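Local atomic coordinates of lovastatin nonaketide synthase, polyketide synthase component (Aspergillus terreus, PDB entry 7CPX), a protein that builds the nonaketide precursor of lovastatin, dihydromonacolin L, by repeated malonyl-CoA condensation, reduction and methylation on a carrier-bound chain. Residues Gly2163-Ser2171 and Leu2186-Trp2197; Gly2205-Met2213 and Gly2224-Pro2234. The protein carries 2 engineered substitutions. All coordinates share one frame; numbering follows the deposited sequence.

Contact 1: residues Gly2163-Ser2171 and Leu2186-Trp2197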
loop_
_atom_site.group_PDB
_atom_site.type_symbol
_atom_site.label_atom_id
_atom_site.label_comp_id
_atom_site.label_asym_id
_atom_site.label_seq_id
_atom_site.Cartn_x
_atom_site.Cartn_y
_atom_site.Cartn_z
ATOM N N GLY A 2163 -37.999 -3.223 -51.943
ATOM C CA GLY A 2163 -38.000 -1.893 -51.380
ATOM C C GLY A 2163 -37.082 -1.726 -50.194
ATOM O O GLY A 2163 -36.998 -0.621 -49.644
ATOM N N LEU A 2164 -36.394 -2.783 -49.785
ATOM C CA LEU A 2164 -35.491 -2.759 -48.637
ATOM C C LEU A 2164 -34.047 -2.544 -49.075
ATOM O O LEU A 2164 -33.160 -3.357 -48.814
ATOM C CB LEU A 2164 -35.649 -4.048 -47.841
ATOM C CG LEU A 2164 -36.640 -3.962 -46.677
ATOM C CD1 LEU A 2164 -37.944 -3.329 -47.122
ATOM C CD2 LEU A 2164 -36.901 -5.337 -46.097
ATOM N N THR A 2165 -33.805 -1.428 -49.761
ATOM C CA THR A 2165 -32.459 -1.012 -50.127
ATOM C C THR A 2165 -31.931 0.108 -49.242
ATOM O O THR A 2165 -30.744 0.437 -49.331
ATOM C CB THR A 2165 -32.419 -0.556 -51.589
ATOM O OG1 THR A 2165 -33.423 0.442 -51.810
ATOM C CG2 THR A 2165 -32.655 -1.732 -52.521
ATOM N N GLY A 2166 -32.775 0.692 -48.399
ATOM C CA GLY A 2166 -32.357 1.745 -47.503
ATOM C C GLY A 2166 -31.645 1.190 -46.285
ATOM O O GLY A 2166 -31.243 0.028 -46.227
ATOM N N ASP A 2167 -31.489 2.060 -45.285
ATOM C CA ASP A 2167 -30.811 1.650 -44.061
ATOM C C ASP A 2167 -31.547 0.500 -43.390
ATOM O O ASP A 2167 -30.924 -0.464 -42.929
ATOM C CB ASP A 2167 -30.691 2.839 -43.108
ATOM C CG ASP A 2167 -30.010 4.032 -43.748
ATOM O OD1 ASP A 2167 -29.795 4.007 -44.978
ATOM O OD2 ASP A 2167 -29.686 4.995 -43.022
ATOM N N LEU A 2168 -32.877 0.579 -43.333
ATOM C CA LEU A 2168 -33.659 -0.491 -42.723
ATOM C C LEU A 2168 -33.465 -1.800 -43.475
ATOM O O LEU A 2168 -33.191 -2.845 -42.872
ATOM C CB LEU A 2168 -35.135 -0.093 -42.696
ATOM C CG LEU A 2168 -36.154 -1.122 -42.202
ATOM C CD1 LEU A 2168 -37.409 -0.404 -41.746
ATOM C CD2 LEU A 2168 -36.502 -2.146 -43.274
ATOM N N GLY A 2169 -33.603 -1.760 -44.799
ATOM C CA GLY A 2169 -33.462 -2.974 -45.580
ATOM C C GLY A 2169 -32.058 -3.541 -45.531
ATOM O O GLY A 2169 -31.871 -4.757 -45.464
ATOM N N ARG A 2170 -31.052 -2.669 -45.576
ATOM C CA ARG A 2170 -29.671 -3.134 -45.505
ATOM C C ARG A 2170 -29.371 -3.764 -44.151
ATOM O O ARG A 2170 -28.686 -4.792 -44.075
ATOM C CB ARG A 2170 -28.723 -1.974 -45.791
ATOM C CG ARG A 2170 -28.731 -1.553 -47.246
ATOM C CD ARG A 2170 -27.801 -0.388 -47.493
ATOM N NE ARG A 2170 -28.235 0.811 -46.789
ATOM C CZ ARG A 2170 -27.607 1.976 -46.844
ATOM N NH1 ARG A 2170 -26.506 2.135 -47.559
ATOM N NH2 ARG A 2170 -28.096 3.010 -46.165
ATOM N N SER A 2171 -29.875 -3.165 -43.071
ATOM C CA SER A 2171 -29.710 -3.767 -41.754
ATOM C C SER A 2171 -30.396 -5.124 -41.690
ATOM O O SER A 2171 -29.842 -6.088 -41.147
ATOM C CB SER A 2171 -30.270 -2.838 -40.680
ATOM O OG SER A 2171 -31.636 -2.552 -40.920
ATOM N N LEU A 2186 -31.627 -7.159 -52.525
ATOM C CA LEU A 2186 -32.334 -5.922 -52.239
ATOM C C LEU A 2186 -32.887 -5.344 -53.534
ATOM O O LEU A 2186 -32.199 -5.317 -54.557
ATOM C CB LEU A 2186 -31.402 -4.912 -51.573
ATOM C CG LEU A 2186 -30.419 -5.465 -50.542
ATOM C CD1 LEU A 2186 -29.579 -4.347 -49.954
ATOM C CD2 LEU A 2186 -31.155 -6.203 -49.447
ATOM N N THR A 2187 -34.133 -4.879 -53.490
ATOM C CA THR A 2187 -34.790 -4.353 -54.677
ATOM C C THR A 2187 -35.315 -2.954 -54.403
ATOM O O THR A 2187 -35.792 -2.659 -53.304
ATOM C CB THR A 2187 -35.943 -5.252 -55.132
ATOM O OG1 THR A 2187 -37.195 -4.660 -54.764
ATOM C CG2 THR A 2187 -35.830 -6.634 -54.507
ATOM N N SER A 2188 -35.224 -2.100 -55.417
ATOM C CA SER A 2188 -35.690 -0.725 -55.331
ATOM C C SER A 2188 -35.587 -0.101 -56.712
ATOM O O SER A 2188 -34.711 -0.462 -57.501
ATOM C CB SER A 2188 -34.872 0.082 -54.318
ATOM O OG SER A 2188 -35.166 -0.317 -52.991
ATOM N N ARG A 2189 -36.496 0.831 -56.998
ATOM C CA ARG A 2189 -36.406 1.565 -58.255
ATOM C C ARG A 2189 -35.123 2.383 -58.322
ATOM O O ARG A 2189 -34.621 2.665 -59.417
ATOM C CB ARG A 2189 -37.633 2.464 -58.437
ATOM C CG ARG A 2189 -38.004 3.289 -57.216
ATOM C CD ARG A 2189 -39.174 4.214 -57.491
ATOM N NE ARG A 2189 -39.548 4.976 -56.306
ATOM C CZ ARG A 2189 -40.586 5.798 -56.237
ATOM N NH1 ARG A 2189 -41.390 5.986 -57.272
ATOM N NH2 ARG A 2189 -40.829 6.442 -55.099
ATOM N N ASN A 2190 -34.577 2.769 -57.169
ATOM C CA ASN A 2190 -33.303 3.485 -57.080
ATOM C C ASN A 2190 -32.472 2.839 -55.979
ATOM O O ASN A 2190 -32.363 3.377 -54.868
ATOM C CB ASN A 2190 -33.520 4.973 -56.809
ATOM C CG ASN A 2190 -34.402 5.629 -57.849
ATOM O OD1 ASN A 2190 -35.601 5.811 -57.639
ATOM N ND2 ASN A 2190 -33.813 5.983 -58.985
ATOM N N PRO A 2191 -31.867 1.679 -56.250
ATOM C CA PRO A 2191 -31.131 0.948 -55.199
ATOM C C PRO A 2191 -29.731 1.506 -54.971
ATOM O O PRO A 2191 -28.715 0.963 -55.417
ATOM C CB PRO A 2191 -31.110 -0.477 -55.757
ATOM C CG PRO A 2191 -30.983 -0.264 -57.222
ATOM C CD PRO A 2191 -31.813 0.966 -57.538
ATOM N N GLN A 2192 -29.662 2.622 -54.254
ATOM C CA GLN A 2192 -28.382 3.254 -53.948
ATOM C C GLN A 2192 -27.730 2.516 -52.788
ATOM O O GLN A 2192 -28.046 2.759 -51.621
ATOM C CB GLN A 2192 -28.582 4.730 -53.626
ATOM C CG GLN A 2192 -27.349 5.407 -53.052
ATOM C CD GLN A 2192 -26.100 5.130 -53.867
ATOM O OE1 GLN A 2192 -26.157 5.005 -55.090
ATOM N NE2 GLN A 2192 -24.964 5.022 -53.188
ATOM N N VAL A 2193 -26.817 1.603 -53.107
ATOM C CA VAL A 2193 -26.079 0.836 -52.111
ATOM C C VAL A 2193 -24.616 0.798 -52.524
ATOM O O VAL A 2193 -24.301 0.557 -53.694
ATOM C CB VAL A 2193 -26.628 -0.595 -51.960
ATOM C CG1 VAL A 2193 -25.869 -1.341 -50.880
ATOM C CG2 VAL A 2193 -28.111 -0.559 -51.649
ATOM N N ASN A 2194 -23.726 1.030 -51.569
ATOM C CA ASN A 2194 -22.302 1.000 -51.859
ATOM C C ASN A 2194 -21.870 -0.435 -52.157
ATOM O O ASN A 2194 -22.182 -1.343 -51.375
ATOM C CB ASN A 2194 -21.507 1.555 -50.680
ATOM C CG ASN A 2194 -20.059 1.825 -51.027
ATOM O OD1 ASN A 2194 -19.422 1.053 -51.743
ATOM N ND2 ASN A 2194 -19.531 2.933 -50.522
ATOM N N PRO A 2195 -21.160 -0.684 -53.264
ATOM C CA PRO A 2195 -20.682 -2.055 -53.511
ATOM C C PRO A 2195 -19.830 -2.586 -52.374
ATOM O O PRO A 2195 -19.860 -3.787 -52.068
ATOM C CB PRO A 2195 -19.878 -1.918 -54.812
ATOM C CG PRO A 2195 -20.383 -0.671 -55.456
ATOM C CD PRO A 2195 -20.762 0.243 -54.338
ATOM N N LYS A 2196 -19.062 -1.708 -51.734
ATOM C CA LYS A 2196 -18.282 -2.101 -50.570
ATOM C C LYS A 2196 -19.172 -2.579 -49.429
ATOM O O LYS A 2196 -18.728 -3.390 -48.613
ATOM C CB LYS A 2196 -17.402 -0.921 -50.149
ATOM C CG LYS A 2196 -16.712 -1.041 -48.801
ATOM C CD LYS A 2196 -17.221 0.011 -47.830
ATOM C CE LYS A 2196 -18.519 -0.415 -47.185
ATOM N NZ LYS A 2196 -19.720 0.083 -47.923
ATOM N N TRP A 2197 -20.427 -2.127 -49.366
ATOM C CA TRP A 2197 -21.349 -2.681 -48.379
ATOM C C TRP A 2197 -21.709 -4.117 -48.728
ATOM O O TRP A 2197 -21.848 -4.969 -47.839
ATOM C CB TRP A 2197 -22.611 -1.824 -48.285
ATOM C CG TRP A 2197 -23.598 -2.348 -47.293
ATOM C CD1 TRP A 2197 -23.691 -2.013 -45.977
ATOM C CD2 TRP A 2197 -24.632 -3.306 -47.537
ATOM N NE1 TRP A 2197 -24.719 -2.702 -45.384
ATOM C CE2 TRP A 2197 -25.314 -3.504 -46.321
ATOM C CE3 TRP A 2197 -25.050 -4.017 -48.665
ATOM C CZ2 TRP A 2197 -26.387 -4.381 -46.202
ATOM C CZ3 TRP A 2197 -26.116 -4.887 -48.544
ATOM C CH2 TRP A 2197 -26.772 -5.060 -47.322
#
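In the beta-alpha-beta unit that opens the NADP-binding Rossmann fold of the ketoreductase domain, Gly2163 N bonds to Thr2187 OG1 (3.3 Å, N-H...acceptor angle 151°). A weak bond runs from the same Gly2163 N to Thr2187 O (2.7 Å). Between them they tie the turn leaving strand 2158-2162 to the end of strand 2183-2187. Gly2163, Gly2166 and Gly2169 are spaced as in the glycine-rich motif of ketoreductases; Gly2163 tolerates its positive phi, while Gly2166 is the N-cap of helix 2167-2178. Gly2163, Leu2168, Ser2188, Arg2189 and Asn2190 all belong to the NADP pocket. Next in the turn, Thr2165 presses its methyl CG2 on Leu2186 CB (3.5 Å) and on Pro2191 CB (3.8 Å). Leu2186 also lays CD2 beside Leu2164 O. Farther along the helix, Arg2170 serves as an aliphatic arm: its CG sits over one face of Trp2197, 4.0 Å from the centroid of the six-membered ring. Trp2197 CG, anti to the backbone N (chi1 180°), carries the indole to the helix, and chi2 of 92° turns its face to the arginine. The Arg2170 and Val2193 side chains run past each other in opposite directions, CD 4.0 Å from CG1.

Contact 2: residues Gly2205-Met2213 and Gly2224-Pro2234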
loop_
_atom_site.group_PDB
_atom_site.type_symbol
_atom_site.label_atom_id
_atom_site.label_comp_id
_atom_site.label_asym_id
_atom_site.label_seq_id
_atom_site.Cartn_x
_atom_site.Cartn_y
_atom_site.Cartn_z
ATOM N N GLY A 2205 -20.671 -13.764 -44.713
ATOM C CA GLY A 2205 -20.945 -15.092 -45.223
ATOM C C GLY A 2205 -22.218 -15.177 -46.040
ATOM O O GLY A 2205 -22.986 -16.133 -45.900
ATOM N N GLY A 2206 -22.456 -14.184 -46.893
ATOM C CA GLY A 2206 -23.609 -14.213 -47.771
ATOM C C GLY A 2206 -23.483 -13.268 -48.945
ATOM O O GLY A 2206 -23.050 -12.122 -48.789
ATOM N N ARG A 2207 -23.866 -13.737 -50.130
ATOM C CA ARG A 2207 -23.794 -12.928 -51.341
ATOM C C ARG A 2207 -25.026 -12.036 -51.408
ATOM O O ARG A 2207 -26.155 -12.524 -51.513
ATOM C CB ARG A 2207 -23.689 -13.823 -52.572
ATOM C CG ARG A 2207 -23.603 -13.061 -53.884
ATOM C CD ARG A 2207 -23.231 -13.980 -55.038
ATOM N NE ARG A 2207 -24.183 -15.073 -55.207
ATOM C CZ ARG A 2207 -24.074 -16.028 -56.121
ATOM N NH1 ARG A 2207 -23.059 -16.062 -56.969
ATOM N NH2 ARG A 2207 -25.006 -16.974 -56.185
ATOM N N VAL A 2208 -24.812 -10.727 -51.344
ATOM C CA VAL A 2208 -25.886 -9.744 -51.383
ATOM C C VAL A 2208 -25.761 -8.944 -52.669
ATOM O O VAL A 2208 -24.662 -8.513 -53.041
ATOM C CB VAL A 2208 -25.851 -8.819 -50.155
ATOM C CG1 VAL A 2208 -27.034 -7.872 -50.176
ATOM C CG2 VAL A 2208 -25.841 -9.641 -48.880
ATOM N N THR A 2209 -26.886 -8.751 -53.349
ATOM C CA THR A 2209 -26.913 -8.009 -54.600
ATOM C C THR A 2209 -28.121 -7.086 -54.607
ATOM O O THR A 2209 -29.091 -7.299 -53.880
ATOM C CB THR A 2209 -26.959 -8.949 -55.813
ATOM O OG1 THR A 2209 -27.027 -8.176 -57.018
ATOM C CG2 THR A 2209 -28.169 -9.868 -55.732
ATOM N N VAL A 2210 -28.044 -6.050 -55.439
ATOM C CA VAL A 2210 -29.127 -5.093 -55.625
ATOM C C VAL A 2210 -29.726 -5.320 -57.006
ATOM O O VAL A 2210 -28.998 -5.501 -57.988
ATOM C CB VAL A 2210 -28.643 -3.639 -55.463
ATOM C CG1 VAL A 2210 -28.022 -3.442 -54.093
ATOM C CG2 VAL A 2210 -27.655 -3.274 -56.560
ATOM N N LEU A 2211 -31.057 -5.310 -57.077
ATOM C CA LEU A 2211 -31.763 -5.754 -58.270
ATOM C C LEU A 2211 -32.264 -4.621 -59.152
ATOM O O LEU A 2211 -32.519 -4.854 -60.338
ATOM C CB LEU A 2211 -32.953 -6.632 -57.871
ATOM C CG LEU A 2211 -33.580 -7.468 -58.986
ATOM C CD1 LEU A 2211 -32.557 -8.426 -59.569
ATOM C CD2 LEU A 2211 -34.787 -8.228 -58.466
ATOM N N SER A 2212 -32.416 -3.410 -58.617
ATOM C CA SER A 2212 -32.964 -2.290 -59.379
ATOM C C SER A 2212 -34.339 -2.628 -59.944
ATOM O O SER A 2212 -34.668 -2.260 -61.073
ATOM C CB SER A 2212 -32.017 -1.868 -60.504
ATOM O OG SER A 2212 -30.732 -1.552 -59.997
ATOM N N MET A 2213 -35.145 -3.334 -59.157
ATOM C CA MET A 2213 -36.452 -3.803 -59.593
ATOM C C MET A 2213 -37.531 -2.871 -59.055
ATOM O O MET A 2213 -37.657 -2.695 -57.839
ATOM C CB MET A 2213 -36.685 -5.232 -59.109
ATOM C CG MET A 2213 -38.025 -5.828 -59.499
ATOM S SD MET A 2213 -38.279 -7.457 -58.765
ATOM C CE MET A 2213 -38.514 -7.027 -57.044
ATOM N N GLY A 2224 -36.417 -8.430 -63.151
ATOM C CA GLY A 2224 -35.569 -8.658 -61.993
ATOM C C GLY A 2224 -35.464 -10.128 -61.630
ATOM O O GLY A 2224 -34.374 -10.635 -61.352
ATOM N N LEU A 2225 -36.598 -10.834 -61.630
ATOM C CA LEU A 2225 -36.576 -12.251 -61.288
ATOM C C LEU A 2225 -35.805 -13.063 -62.320
ATOM O O LEU A 2225 -35.179 -14.069 -61.970
ATOM C CB LEU A 2225 -38.004 -12.777 -61.144
ATOM C CG LEU A 2225 -38.819 -12.145 -60.011
ATOM C CD1 LEU A 2225 -40.215 -12.740 -59.953
ATOM C CD2 LEU A 2225 -38.120 -12.304 -58.670
ATOM N N ALA A 2226 -35.837 -12.649 -63.587
ATOM C CA ALA A 2226 -35.028 -13.313 -64.602
ATOM C C ALA A 2226 -33.551 -12.981 -64.433
ATOM O O ALA A 2226 -32.689 -13.839 -64.653
ATOM C CB ALA A 2226 -35.506 -12.913 -65.999
ATOM N N LYS A 2227 -33.242 -11.743 -64.043
ATOM C CA LYS A 2227 -31.860 -11.375 -63.769
ATOM C C LYS A 2227 -31.302 -12.181 -62.608
ATOM O O LYS A 2227 -30.101 -12.473 -62.573
ATOM C CB LYS A 2227 -31.769 -9.878 -63.474
ATOM C CG LYS A 2227 -30.357 -9.374 -63.235
ATOM C CD LYS A 2227 -30.333 -7.860 -63.106
ATOM C CE LYS A 2227 -28.917 -7.336 -62.926
ATOM N NZ LYS A 2227 -28.876 -5.848 -62.866
ATOM N N LEU A 2228 -32.155 -12.543 -61.649
ATOM C CA LEU A 2228 -31.710 -13.423 -60.572
ATOM C C LEU A 2228 -31.152 -14.722 -61.136
ATOM O O LEU A 2228 -30.078 -15.179 -60.730
ATOM C CB LEU A 2228 -32.863 -13.719 -59.611
ATOM C CG LEU A 2228 -33.570 -12.530 -58.961
ATOM C CD1 LEU A 2228 -34.495 -13.007 -57.853
ATOM C CD2 LEU A 2228 -32.578 -11.511 -58.430
ATOM N N LYS A 2229 -31.873 -15.332 -62.079
ATOM C CA LYS A 2229 -31.365 -16.531 -62.737
ATOM C C LYS A 2229 -30.122 -16.217 -63.558
ATOM O O LYS A 2229 -29.188 -17.024 -63.614
ATOM C CB LYS A 2229 -32.453 -17.142 -63.619
ATOM C CG LYS A 2229 -33.708 -17.527 -62.857
ATOM C CD LYS A 2229 -34.786 -18.054 -63.787
ATOM C CE LYS A 2229 -36.043 -18.428 -63.020
ATOM N NZ LYS A 2229 -37.125 -18.912 -63.922
ATOM N N ASP A 2230 -30.094 -15.048 -64.203
ATOM C CA ASP A 2230 -28.903 -14.643 -64.941
ATOM C C ASP A 2230 -27.695 -14.568 -64.018
ATOM O O ASP A 2230 -26.589 -14.978 -64.390
ATOM C CB ASP A 2230 -29.139 -13.297 -65.624
ATOM C CG ASP A 2230 -30.298 -13.333 -66.601
ATOM O OD1 ASP A 2230 -30.609 -14.428 -67.115
ATOM O OD2 ASP A 2230 -30.897 -12.268 -66.856
ATOM N N LEU A 2231 -27.888 -14.047 -62.805
ATOM C CA LEU A 2231 -26.836 -14.053 -61.798
ATOM C C LEU A 2231 -26.600 -15.438 -61.215
ATOM O O LEU A 2231 -25.669 -15.605 -60.419
ATOM C CB LEU A 2231 -27.184 -13.068 -60.681
ATOM C CG LEU A 2231 -27.190 -11.592 -61.085
ATOM C CD1 LEU A 2231 -27.877 -10.749 -60.027
ATOM C CD2 LEU A 2231 -25.774 -11.094 -61.321
ATOM N N HIS A 2232 -27.420 -16.424 -61.580
ATOM C CA HIS A 2232 -27.262 -17.804 -61.125
ATOM C C HIS A 2232 -27.505 -17.933 -59.625
ATOM O O HIS A 2232 -26.946 -18.813 -58.968
ATOM C CB HIS A 2232 -25.878 -18.351 -61.489
ATOM C CG HIS A 2232 -25.578 -18.300 -62.955
ATOM N ND1 HIS A 2232 -26.558 -18.129 -63.910
ATOM C CD2 HIS A 2232 -24.408 -18.396 -63.630
ATOM C CE1 HIS A 2232 -26.004 -18.124 -65.109
ATOM N NE2 HIS A 2232 -24.701 -18.283 -64.968
ATOM N N LEU A 2233 -28.339 -17.058 -59.077
ATOM C CA LEU A 2233 -28.688 -17.133 -57.671
ATOM C C LEU A 2233 -29.674 -18.272 -57.429
ATOM O O LEU A 2233 -30.407 -18.676 -58.336
ATOM C CB LEU A 2233 -29.295 -15.815 -57.208
ATOM C CG LEU A 2233 -28.517 -14.546 -57.558
ATOM C CD1 LEU A 2233 -29.296 -13.311 -57.140
ATOM C CD2 LEU A 2233 -27.146 -14.558 -56.906
ATOM N N PRO A 2234 -29.717 -18.810 -56.214
ATOM C CA PRO A 2234 -30.685 -19.867 -55.907
ATOM C C PRO A 2234 -32.109 -19.362 -56.053
ATOM O O PRO A 2234 -32.341 -18.146 -56.125
ATOM C CB PRO A 2234 -30.369 -20.228 -54.448
ATOM C CG PRO A 2234 -28.968 -19.812 -54.249
ATOM C CD PRO A 2234 -28.774 -18.596 -55.101
#
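Lys2229 O is gripped by two N-H groups of His2232, the backbone N at 2.8 Å and the ring ND1 at 2.9 Å, the latter with an N-H...acceptor angle of 154°. The imidazole thus supplements a Schellman motif, in which His2232 takes positive phi and Leu2233 N reaches back to Leu2228 O, at the helix's C-terminal end. The turned chain delivers Leu2233 to strand 2207-2210: its CD2 lies over one face of the Arg2207 guanidinium, 3.3 Å from NH2, and its CD1 meets Thr2209 CG2. Thr2209 suits a strand through its beta-branch, and its OG1 reaches tip to tip toward Leu2231 CD1 (4.0 Å). This is a helix packed on the edge strand of the parallel Rossmann sheet. Just past the strand, Leu2211 turns its branches into the helix, CG anti to the backbone N (chi1 -165°). CD1 meets Leu2228 CD2 at 3.3 Å, the two side chains crossing at about a right angle, and CD2 rests 3.6 Å from Gly2224 CA. Lacking a side chain, Gly2224 lets the leucine come down onto the helix backbone. Across the interface the contact is mostly apolar packing, with one guanidinium face against a leucine methyl, while the hydrogen bonds described are spent within the helix end.

In the fold
Both contacts belong to the ketoreductase's parallel sheet, in which strand 2207-2210 is an outermost strand and 2183-2187 its neighbour. Probable backbone hydrogen bonds of Leu2186 with Thr2209 and Leu2211 join them directly, and Trp2197 CZ3 lies 3.5 Å from Val2208 CG1, which packs helix 2195-2203 against the edge strand. Each is partly buried. Contact 1 includes cofactor-pocket residues and spends backbone and hydroxyl groups on the glycine-rich turn, with an arginine-tryptophan pair farther off; contact 2 is away from the annotated sites and meets mainly through leucines. Its flank is the more solvent-facing, bordered by Arg2207 and Lys2227, whereas Arg2170 is buried.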